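Local coordinates for protein NEDD8-conjugating enzyme UBC12 (Saccharomyces cerevisiae, PDB 3O2U) that accepts the ubiquitin-like protein NEDD8/Rub1 from its E1 enzyme and catalyses its covalent attachment to other proteins, chiefly the cullin Cdc53, at residues 28-37 against 87-95; 74-82 against 163-174. One frame throughout, in Å; residues are numbered along the deposited sequence.

Interaction 1: residues 28-37 against 87-95; sequences SAARIRLKRD and DFNEVYPIE
Tyr92 packs against Ala30, Arg33 and Leu34 of helix 29-39 and ends on Asp37. Tyr92 CG is anti to its own backbone N (chi1 -169°), which carries the ring along the helix. Its OH donates to Asp37 OD2 at 2.5 Å, with the carboxylate plane nearly perpendicular to the ring. Ala30 is pressed close to the loop backbone: its CB lies 3.1 Å from Tyr92 O, and its CA also makes a CA-H...O contact with that oxygen. Leu34 sets both methyls on one face of the Phe88 ring: CD2 stands over its centre, 3.8 Å from the centroid, and CD1 touches Phe88 CE1 and CZ. Phe88 CD1 in turn covers one face of the Tyr92 ring, and Pro93 CB covers the opposite face. Arg33 lays NH1 against the Pro93 ring, 3.4 Å from CB. Its NE makes an almost straight bond to Asp37 OD1, so the carboxylate is held by both Tyr92 and Arg33. This is the tightly packed part. The Tyr92-Pro93 peptide is cis, as in the Tyr-Pro motif of E2 enzymes.

The other side is more polar and partly open to solvent. Glu90 bends at chi2 (-55°) to bring its carboxylate to the helix start. Ser28, the N-cap residue, donates through OG to Glu90 OE1 at 2.6 Å. Arg31 grips Glu90 OE2 with NE at 2.8 Å and NH2 at 3.0 Å, both from the same face of the carboxylate. A water joins Ala30 N to Glu90 O.

The loop follows strand 82-87 and leads to strand 98-101. Arg33 also donates to Leu129 O and Pro127 O, and Asp37 OD2 accepts from Leu131 N, tying helix 29-39 to the start of helix 131-143.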
loop_
_atom_site.group_PDB
_atom_site.type_symbol
_atom_site.label_atom_id
_atom_site.label_comp_id
_atom_site.label_asym_id
_atom_site.label_seq_id
_atom_site.Cartn_x
_atom_site.Cartn_y
_atom_site.Cartn_z
ATOM N N SER A 28 -7.146 14.629 -13.851
ATOM C CA SER A 28 -8.244 14.558 -12.887
ATOM C C SER A 28 -7.824 15.101 -11.513
ATOM O O SER A 28 -6.631 15.193 -11.215
ATOM C CB SER A 28 -8.715 13.121 -12.738
ATOM O OG SER A 28 -7.717 12.339 -12.125
ATOM N N ALA A 29 -8.805 15.462 -10.683
ATOM C CA ALA A 29 -8.527 15.933 -9.323
ATOM C C ALA A 29 -7.703 14.915 -8.533
ATOM O O ALA A 29 -6.784 15.292 -7.798
ATOM C CB ALA A 29 -9.822 16.247 -8.584
ATOM N N ALA A 30 -8.047 13.635 -8.678
ATOM C CA ALA A 30 -7.346 12.559 -7.979
ATOM C C ALA A 30 -5.868 12.492 -8.373
ATOM O O ALA A 30 -4.989 12.318 -7.521
ATOM C CB ALA A 30 -8.027 11.211 -8.232
ATOM N N ARG A 31 -5.587 12.639 -9.662
ATOM C CA ARG A 31 -4.198 12.553 -10.132
ATOM C C ARG A 31 -3.357 13.763 -9.766
ATOM O O ARG A 31 -2.172 13.626 -9.455
ATOM C CB ARG A 31 -4.148 12.253 -11.642
ATOM C CG ARG A 31 -4.709 10.874 -11.903
ATOM C CD ARG A 31 -4.757 10.428 -13.351
ATOM N NE ARG A 31 -5.518 9.180 -13.405
ATOM C CZ ARG A 31 -5.404 8.251 -14.349
ATOM N NH1 ARG A 31 -4.546 8.412 -15.348
ATOM N NH2 ARG A 31 -6.162 7.161 -14.292
ATOM N N ILE A 32 -3.953 14.949 -9.820
ATOM C CA ILE A 32 -3.275 16.162 -9.357
ATOM C C ILE A 32 -2.902 16.063 -7.882
ATOM O O ILE A 32 -1.823 16.478 -7.479
ATOM C CB ILE A 32 -4.160 17.419 -9.528
ATOM C CG1 ILE A 32 -4.357 17.733 -11.013
ATOM C CG2 ILE A 32 -3.536 18.616 -8.802
ATOM C CD1 ILE A 32 -5.147 18.993 -11.261
ATOM N N ARG A 33 -3.806 15.527 -7.073
ATOM C CA ARG A 33 -3.543 15.356 -5.643
ATOM C C ARG A 33 -2.458 14.294 -5.383
ATOM O O ARG A 33 -1.573 14.485 -4.554
ATOM C CB ARG A 33 -4.842 14.999 -4.913
ATOM C CG ARG A 33 -4.630 14.519 -3.468
ATOM C CD ARG A 33 -4.161 15.647 -2.507
ATOM N NE ARG A 33 -3.546 14.980 -1.357
ATOM C CZ ARG A 33 -4.187 14.620 -0.254
ATOM N NH1 ARG A 33 -5.458 14.975 -0.072
ATOM N NH2 ARG A 33 -3.533 13.948 0.693
ATOM N N LEU A 34 -2.494 13.182 -6.105
ATOM C CA LEU A 34 -1.423 12.202 -5.975
ATOM C C LEU A 34 -0.057 12.776 -6.420
ATOM O O LEU A 34 0.963 12.519 -5.778
ATOM C CB LEU A 34 -1.758 10.914 -6.738
ATOM C CG LEU A 34 -0.662 9.841 -6.704
ATOM C CD1 LEU A 34 -0.234 9.492 -5.284
ATOM C CD2 LEU A 34 -1.104 8.581 -7.457
ATOM N N LYS A 35 -0.022 13.533 -7.513
ATOM C CA LYS A 35 1.246 14.189 -7.906
ATOM C C LYS A 35 1.808 15.065 -6.776
ATOM O O LYS A 35 3.005 15.061 -6.501
ATOM C CB LYS A 35 1.050 15.053 -9.150
ATOM C CG LYS A 35 0.961 14.283 -10.451
ATOM C CD LYS A 35 0.593 15.226 -11.588
ATOM C CE LYS A 35 1.707 16.243 -11.846
ATOM N NZ LYS A 35 3.006 15.579 -12.145
ATOM N N ARG A 36 0.927 15.825 -6.137
ATOM C CA ARG A 36 1.306 16.686 -5.025
ATOM C C ARG A 36 1.834 15.857 -3.834
ATOM O O ARG A 36 2.838 16.201 -3.225
ATOM C CB ARG A 36 0.123 17.612 -4.682
ATOM C CG ARG A 36 -0.306 17.732 -3.233
ATOM C CD ARG A 36 -1.558 18.642 -3.113
ATOM N NE ARG A 36 -2.176 18.617 -1.785
ATOM C CZ ARG A 36 -3.347 19.175 -1.485
ATOM N NH1 ARG A 36 -4.049 19.813 -2.413
ATOM N NH2 ARG A 36 -3.824 19.091 -0.252
ATOM N N ASP A 37 1.164 14.752 -3.517
ATOM C CA ASP A 37 1.657 13.852 -2.467
ATOM C C ASP A 37 3.032 13.267 -2.814
ATOM O O ASP A 37 3.894 13.153 -1.951
ATOM C CB ASP A 37 0.684 12.690 -2.232
ATOM C CG ASP A 37 -0.552 13.098 -1.457
ATOM O OD1 ASP A 37 -0.852 14.312 -1.382
ATOM O OD2 ASP A 37 -1.215 12.177 -0.915
ATOM N N ASP A 87 -2.527 0.902 -5.323
ATOM C CA ASP A 87 -3.344 1.145 -6.518
ATOM C C ASP A 87 -4.395 2.228 -6.243
ATOM O O ASP A 87 -5.265 2.040 -5.383
ATOM C CB ASP A 87 -4.068 -0.142 -6.937
ATOM C CG ASP A 87 -3.126 -1.319 -7.144
ATOM O OD1 ASP A 87 -1.947 -1.107 -7.462
ATOM O OD2 ASP A 87 -3.572 -2.478 -6.995
ATOM N N PHE A 88 -4.330 3.328 -6.978
ATOM C CA PHE A 88 -5.199 4.481 -6.749
ATOM C C PHE A 88 -6.342 4.489 -7.749
ATOM O O PHE A 88 -6.131 4.233 -8.924
ATOM C CB PHE A 88 -4.395 5.769 -6.907
ATOM C CG PHE A 88 -3.304 5.916 -5.901
ATOM C CD1 PHE A 88 -3.455 6.766 -4.820
ATOM C CD2 PHE A 88 -2.141 5.175 -6.009
ATOM C CE1 PHE A 88 -2.461 6.879 -3.875
ATOM C CE2 PHE A 88 -1.138 5.286 -5.071
ATOM C CZ PHE A 88 -1.296 6.144 -4.003
ATOM N N ASN A 89 -7.553 4.777 -7.284
ATOM C CA ASN A 89 -8.679 4.974 -8.201
ATOM C C ASN A 89 -8.951 6.470 -8.374
ATOM O O ASN A 89 -8.247 7.303 -7.792
ATOM C CB ASN A 89 -9.915 4.213 -7.709
ATOM C CG ASN A 89 -10.375 4.668 -6.344
ATOM O OD1 ASN A 89 -10.166 5.819 -5.956
ATOM N ND2 ASN A 89 -11.024 3.768 -5.607
ATOM N N GLU A 90 -9.962 6.822 -9.166
ATOM C CA GLU A 90 -10.189 8.224 -9.497
ATOM C C GLU A 90 -10.859 8.975 -8.353
ATOM O O GLU A 90 -11.270 10.128 -8.496
ATOM C CB GLU A 90 -10.999 8.355 -10.797
ATOM C CG GLU A 90 -10.187 8.008 -12.047
ATOM C CD GLU A 90 -8.911 8.838 -12.146
ATOM O OE1 GLU A 90 -9.021 10.068 -12.353
ATOM O OE2 GLU A 90 -7.800 8.267 -12.004
ATOM N N VAL A 91 -10.946 8.319 -7.207
ATOM C CA VAL A 91 -11.655 8.879 -6.067
ATOM C C VAL A 91 -10.715 9.236 -4.898
ATOM O O VAL A 91 -11.146 9.700 -3.847
ATOM C CB VAL A 91 -12.852 7.965 -5.704
ATOM C CG1 VAL A 91 -12.982 7.736 -4.226
ATOM C CG2 VAL A 91 -14.144 8.549 -6.314
ATOM N N TYR A 92 -9.414 9.065 -5.115
ATOM C CA TYR A 92 -8.412 9.628 -4.205
ATOM C C TYR A 92 -8.552 11.155 -4.194
ATOM O O TYR A 92 -8.694 11.774 -5.251
ATOM C CB TYR A 92 -7.014 9.234 -4.676
ATOM C CG TYR A 92 -5.917 9.528 -3.689
ATOM C CD1 TYR A 92 -5.849 8.843 -2.483
ATOM C CD2 TYR A 92 -4.935 10.480 -3.972
ATOM C CE1 TYR A 92 -4.839 9.103 -1.575
ATOM C CE2 TYR A 92 -3.914 10.745 -3.067
ATOM C CZ TYR A 92 -3.873 10.046 -1.872
ATOM O OH TYR A 92 -2.875 10.281 -0.954
ATOM N N PRO A 93 -8.477 11.782 -3.013
ATOM C CA PRO A 93 -8.161 11.249 -1.683
ATOM C C PRO A 93 -9.390 10.889 -0.847
ATOM O O PRO A 93 -9.260 10.678 0.351
ATOM C CB PRO A 93 -7.463 12.441 -1.020
ATOM C CG PRO A 93 -8.193 13.611 -1.561
ATOM C CD PRO A 93 -8.707 13.238 -2.952
ATOM N N ILE A 94 -10.570 10.834 -1.453
ATOM C CA ILE A 94 -11.749 10.484 -0.678
ATOM C C ILE A 94 -11.578 9.053 -0.195
ATOM O O ILE A 94 -11.921 8.717 0.941
ATOM C CB ILE A 94 -13.037 10.642 -1.508
ATOM C CG1 ILE A 94 -13.267 12.121 -1.852
ATOM C CG2 ILE A 94 -14.219 10.074 -0.764
ATOM C CD1 ILE A 94 -14.410 12.350 -2.851
ATOM N N GLU A 95 -11.043 8.220 -1.077
ATOM C CA GLU A 95 -10.636 6.860 -0.742
ATOM C C GLU A 95 -9.124 6.746 -0.854
ATOM O O GLU A 95 -8.530 7.316 -1.771
ATOM C CB GLU A 95 -11.269 5.855 -1.704
ATOM C CG GLU A 95 -12.787 5.826 -1.654
ATOM C CD GLU A 95 -13.328 4.627 -0.929
ATOM O OE1 GLU A 95 -12.898 3.496 -1.252
ATOM O OE2 GLU A 95 -14.194 4.817 -0.045
HETATM O O HOH W 1 -10.654 12.657 -9.559
#

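Interaction 2: residues 74-82 against 163-174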
loop_
_atom_site.group_PDB
_atom_site.type_symbol
_atom_site.label_atom_id
_atom_site.label_comp_id
_atom_site.label_asym_id
_atom_site.label_seq_id
_atom_site.Cartn_x
_atom_site.Cartn_y
_atom_site.Cartn_z
ATOM N N GLU A 74 15.953 -1.983 11.907
ATOM C CA GLU A 74 15.843 -2.383 13.304
ATOM C C GLU A 74 14.583 -3.239 13.495
ATOM O O GLU A 74 13.746 -3.325 12.592
ATOM C CB GLU A 74 15.816 -1.150 14.221
ATOM C CG GLU A 74 14.646 -0.201 13.968
ATOM C CD GLU A 74 14.661 1.031 14.881
ATOM O OE1 GLU A 74 15.662 1.246 15.607
ATOM O OE2 GLU A 74 13.667 1.785 14.873
ATOM N N GLY A 75 14.454 -3.890 14.651
ATOM C CA GLY A 75 13.279 -4.698 14.938
ATOM C C GLY A 75 13.294 -6.128 14.395
ATOM O O GLY A 75 14.286 -6.600 13.834
ATOM N N TYR A 76 12.168 -6.817 14.554
ATOM C CA TYR A 76 12.064 -8.226 14.182
ATOM C C TYR A 76 12.395 -8.516 12.720
ATOM O O TYR A 76 12.943 -9.574 12.391
ATOM C CB TYR A 76 10.653 -8.709 14.453
ATOM C CG TYR A 76 10.293 -8.775 15.910
ATOM C CD1 TYR A 76 11.009 -9.587 16.777
ATOM C CD2 TYR A 76 9.223 -8.043 16.416
ATOM C CE1 TYR A 76 10.678 -9.675 18.109
ATOM C CE2 TYR A 76 8.877 -8.128 17.750
ATOM C CZ TYR A 76 9.612 -8.947 18.593
ATOM O OH TYR A 76 9.284 -9.035 19.925
ATOM N N TYR A 77 12.034 -7.578 11.855
ATOM C CA TYR A 77 12.126 -7.762 10.413
ATOM C C TYR A 77 13.335 -7.037 9.860
ATOM O O TYR A 77 13.427 -6.810 8.662
ATOM C CB TYR A 77 10.842 -7.238 9.739
ATOM C CG TYR A 77 9.602 -7.942 10.233
ATOM C CD1 TYR A 77 9.129 -9.084 9.595
ATOM C CD2 TYR A 77 8.931 -7.499 11.366
ATOM C CE1 TYR A 77 8.009 -9.746 10.053
ATOM C CE2 TYR A 77 7.814 -8.154 11.841
ATOM C CZ TYR A 77 7.363 -9.286 11.183
ATOM O OH TYR A 77 6.242 -9.940 11.633
ATOM N N ASN A 78 14.263 -6.668 10.743
ATOM C CA ASN A 78 15.456 -5.951 10.325
ATOM C C ASN A 78 16.106 -6.565 9.091
ATOM O O ASN A 78 16.324 -7.779 9.013
ATOM C CB ASN A 78 16.462 -5.801 11.479
ATOM C CG ASN A 78 17.063 -7.123 11.908
ATOM O OD1 ASN A 78 18.049 -7.567 11.349
ATOM N ND2 ASN A 78 16.457 -7.761 12.892
ATOM N N TYR A 79 16.378 -5.700 8.119
ATOM C CA TYR A 79 17.054 -6.049 6.868
ATOM C C TYR A 79 16.297 -6.977 5.899
ATOM O O TYR A 79 16.833 -7.381 4.861
ATOM C CB TYR A 79 18.473 -6.529 7.165
ATOM C CG TYR A 79 19.250 -5.403 7.798
ATOM C CD1 TYR A 79 19.836 -4.429 7.013
ATOM C CD2 TYR A 79 19.331 -5.273 9.179
ATOM C CE1 TYR A 79 20.519 -3.379 7.567
ATOM C CE2 TYR A 79 20.028 -4.215 9.755
ATOM C CZ TYR A 79 20.613 -3.267 8.934
ATOM O OH TYR A 79 21.304 -2.206 9.468
ATOM N N GLY A 80 15.050 -7.295 6.226
ATOM C CA GLY A 80 14.168 -7.931 5.255
ATOM C C GLY A 80 13.543 -6.874 4.352
ATOM O O GLY A 80 13.322 -5.748 4.784
ATOM N N SER A 81 13.256 -7.223 3.100
ATOM C CA SER A 81 12.612 -6.282 2.183
ATOM C C SER A 81 11.166 -6.700 1.868
ATOM O O SER A 81 10.939 -7.737 1.244
ATOM C CB SER A 81 13.437 -6.144 0.894
ATOM O OG SER A 81 14.687 -5.524 1.162
ATOM N N ILE A 82 10.196 -5.908 2.315
ATOM C CA ILE A 82 8.787 -6.210 2.057
ATOM C C ILE A 82 8.217 -5.189 1.094
ATOM O O ILE A 82 8.208 -4.001 1.385
ATOM C CB ILE A 82 7.943 -6.224 3.339
ATOM C CG1 ILE A 82 8.582 -7.141 4.400
ATOM C CG2 ILE A 82 6.522 -6.675 3.015
ATOM C CD1 ILE A 82 9.642 -6.443 5.286
ATOM N N GLU A 163 9.202 -12.592 22.880
ATOM C CA GLU A 163 9.996 -11.907 21.868
ATOM C C GLU A 163 11.080 -12.772 21.228
ATOM O O GLU A 163 11.364 -12.629 20.037
ATOM C CB GLU A 163 10.625 -10.646 22.466
ATOM C CG GLU A 163 9.602 -9.671 23.024
ATOM C CD GLU A 163 10.244 -8.458 23.680
ATOM O OE1 GLU A 163 9.507 -7.510 24.031
ATOM O OE2 GLU A 163 11.485 -8.454 23.841
ATOM N N LYS A 164 11.702 -13.649 22.007
ATOM C CA LYS A 164 12.730 -14.525 21.450
ATOM C C LYS A 164 12.069 -15.505 20.490
ATOM O O LYS A 164 12.613 -15.828 19.436
ATOM C CB LYS A 164 13.476 -15.270 22.554
ATOM N N GLU A 165 10.877 -15.954 20.867
ATOM C CA GLU A 165 10.117 -16.910 20.076
ATOM C C GLU A 165 9.665 -16.300 18.748
ATOM O O GLU A 165 9.828 -16.907 17.691
ATOM C CB GLU A 165 8.894 -17.395 20.865
ATOM C CG GLU A 165 9.210 -18.369 22.004
ATOM C CD GLU A 165 9.649 -17.685 23.294
ATOM O OE1 GLU A 165 9.974 -16.479 23.270
ATOM O OE2 GLU A 165 9.672 -18.365 24.344
ATOM N N PHE A 166 9.100 -15.099 18.810
ATOM C CA PHE A 166 8.614 -14.433 17.614
ATOM C C PHE A 166 9.803 -14.033 16.758
ATOM O O PHE A 166 9.759 -14.138 15.541
ATOM C CB PHE A 166 7.759 -13.212 17.973
ATOM C CG PHE A 166 7.095 -12.565 16.785
ATOM C CD1 PHE A 166 6.007 -13.163 16.168
ATOM C CD2 PHE A 166 7.560 -11.358 16.287
ATOM C CE1 PHE A 166 5.397 -12.570 15.073
ATOM C CE2 PHE A 166 6.951 -10.758 15.201
ATOM C CZ PHE A 166 5.868 -11.365 14.595
ATOM N N ALA A 167 10.877 -13.594 17.403
ATOM C CA ALA A 167 12.068 -13.172 16.679
ATOM C C ALA A 167 12.648 -14.295 15.828
ATOM O O ALA A 167 13.096 -14.067 14.710
ATOM C CB ALA A 167 13.116 -12.641 17.637
ATOM N N GLU A 168 12.658 -15.508 16.365
ATOM C CA GLU A 168 13.232 -16.632 15.641
ATOM C C GLU A 168 12.296 -17.145 14.553
ATOM O O GLU A 168 12.755 -17.604 13.506
ATOM C CB GLU A 168 13.626 -17.754 16.602
ATOM C CG GLU A 168 14.847 -17.426 17.454
ATOM C CD GLU A 168 15.229 -18.570 18.384
ATOM O OE1 GLU A 168 14.435 -19.533 18.495
ATOM O OE2 GLU A 168 16.315 -18.503 19.002
ATOM N N ALA A 169 10.991 -17.059 14.801
ATOM C CA ALA A 169 10.001 -17.427 13.797
ATOM C C ALA A 169 10.066 -16.484 12.594
ATOM O O ALA A 169 9.892 -16.908 11.449
ATOM C CB ALA A 169 8.624 -17.407 14.393
ATOM N N VAL A 170 10.304 -15.202 12.868
ATOM C CA VAL A 170 10.395 -14.197 11.818
ATOM C C VAL A 170 11.671 -14.402 11.011
ATOM O O VAL A 170 11.653 -14.361 9.778
ATOM C CB VAL A 170 10.335 -12.768 12.405
ATOM C CG1 VAL A 170 10.722 -11.752 11.351
ATOM C CG2 VAL A 170 8.938 -12.482 12.928
ATOM N N ARG A 171 12.772 -14.665 11.711
ATOM C CA ARG A 171 14.038 -14.948 11.050
ATOM C C ARG A 171 13.948 -16.178 10.144
ATOM O O ARG A 171 14.489 -16.167 9.040
ATOM C CB ARG A 171 15.179 -15.112 12.070
ATOM C CG ARG A 171 15.502 -13.839 12.875
ATOM C CD ARG A 171 16.873 -13.925 13.592
ATOM N NE ARG A 171 16.797 -14.483 14.949
ATOM C CZ ARG A 171 17.125 -13.821 16.059
ATOM N NH1 ARG A 171 17.565 -12.569 15.995
ATOM N NH2 ARG A 171 17.021 -14.416 17.239
ATOM N N LEU A 172 13.271 -17.230 10.604
ATOM C CA LEU A 172 13.088 -18.430 9.783
ATOM C C LEU A 172 12.246 -18.140 8.535
ATOM O O LEU A 172 12.612 -18.509 7.423
ATOM C CB LEU A 172 12.393 -19.528 10.586
ATOM C CG LEU A 172 11.812 -20.723 9.813
ATOM C CD1 LEU A 172 12.913 -21.529 9.152
ATOM C CD2 LEU A 172 11.004 -21.623 10.753
ATOM N N THR A 173 11.087 -17.522 8.737
ATOM C CA THR A 173 10.166 -17.259 7.628
ATOM C C THR A 173 10.741 -16.295 6.581
ATOM O O THR A 173 10.535 -16.494 5.384
ATOM C CB THR A 173 8.816 -16.759 8.149
ATOM O OG1 THR A 173 9.010 -15.601 8.972
ATOM C CG2 THR A 173 8.158 -17.844 8.987
ATOM N N MET A 174 11.458 -15.266 7.042
ATOM C CA MET A 174 12.119 -14.304 6.152
ATOM C C MET A 174 13.209 -14.953 5.314
ATOM O O MET A 174 13.564 -14.427 4.267
ATOM C CB MET A 174 12.739 -13.119 6.921
ATOM C CG MET A 174 11.742 -12.183 7.597
ATOM S SD MET A 174 12.387 -10.515 7.854
ATOM C CE MET A 174 14.008 -10.835 8.520
#
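In this ubiquitin-conjugating (UBC) fold, the loop between strands 65-70 and 82-87 rests on the last helix, 163-174, through Tyr76 and Tyr77. Two overlapping turns, type I from Gly75 and type II from Tyr77, shape the loop. Tyr76 receives Phe166 edge-to-face: Phe166 CD2 sits over the Tyr76 ring centre, and the planes are 83° apart. Tyr76 CD1 touches Ala167 CB at 3.8 Å, and its OH lies beside the Glu163 CB-CG segment. Without the Tyr76 ring, as with an alanine in its place, the Phe166 edge would probably lose the face it meets, and a gap would open beside Ala167.

Tyr77 turns one face to Val170, whose CG1 lies 3.9 Å from the ring centroid. Val170 CG1 is anti to the backbone N (chi1 168°), and this brings it to the Tyr77 face and within 3.3 Å of Tyr76 O. Phe166 CZ meets Tyr77 OH, whose hydrogen bond goes to Phe106 O outside the helix. Met174 makes an oblique Met-aromatic contact with Tyr77, and its SD lies 4.1 Å from Gly80 CA. The first turn is braced by Asn78: its ND2 donates to Gly75 O at 2.6 Å, almost in line with the carbonyl bond.

In the fold
Interactions 1 and 2 lie on opposite sides of the chain's centre. Their centres are 34 Å apart, and their nearest atoms about 14 Å, so they do not touch. Strand 82-87 joins them: it leaves the loop of interaction 2 and runs into the loop of interaction 1. Helix 131-143 is a second bridge. It begins beside Asp37 of interaction 1, and Phe142 near its other end meets Tyr77 of interaction 2 edge-to-face. Interaction 1 involves the first helix of the UBC core, 29-39, and interaction 2 the last helix, 163-174. Both are away from Cys117, the predicted thioester-forming residue.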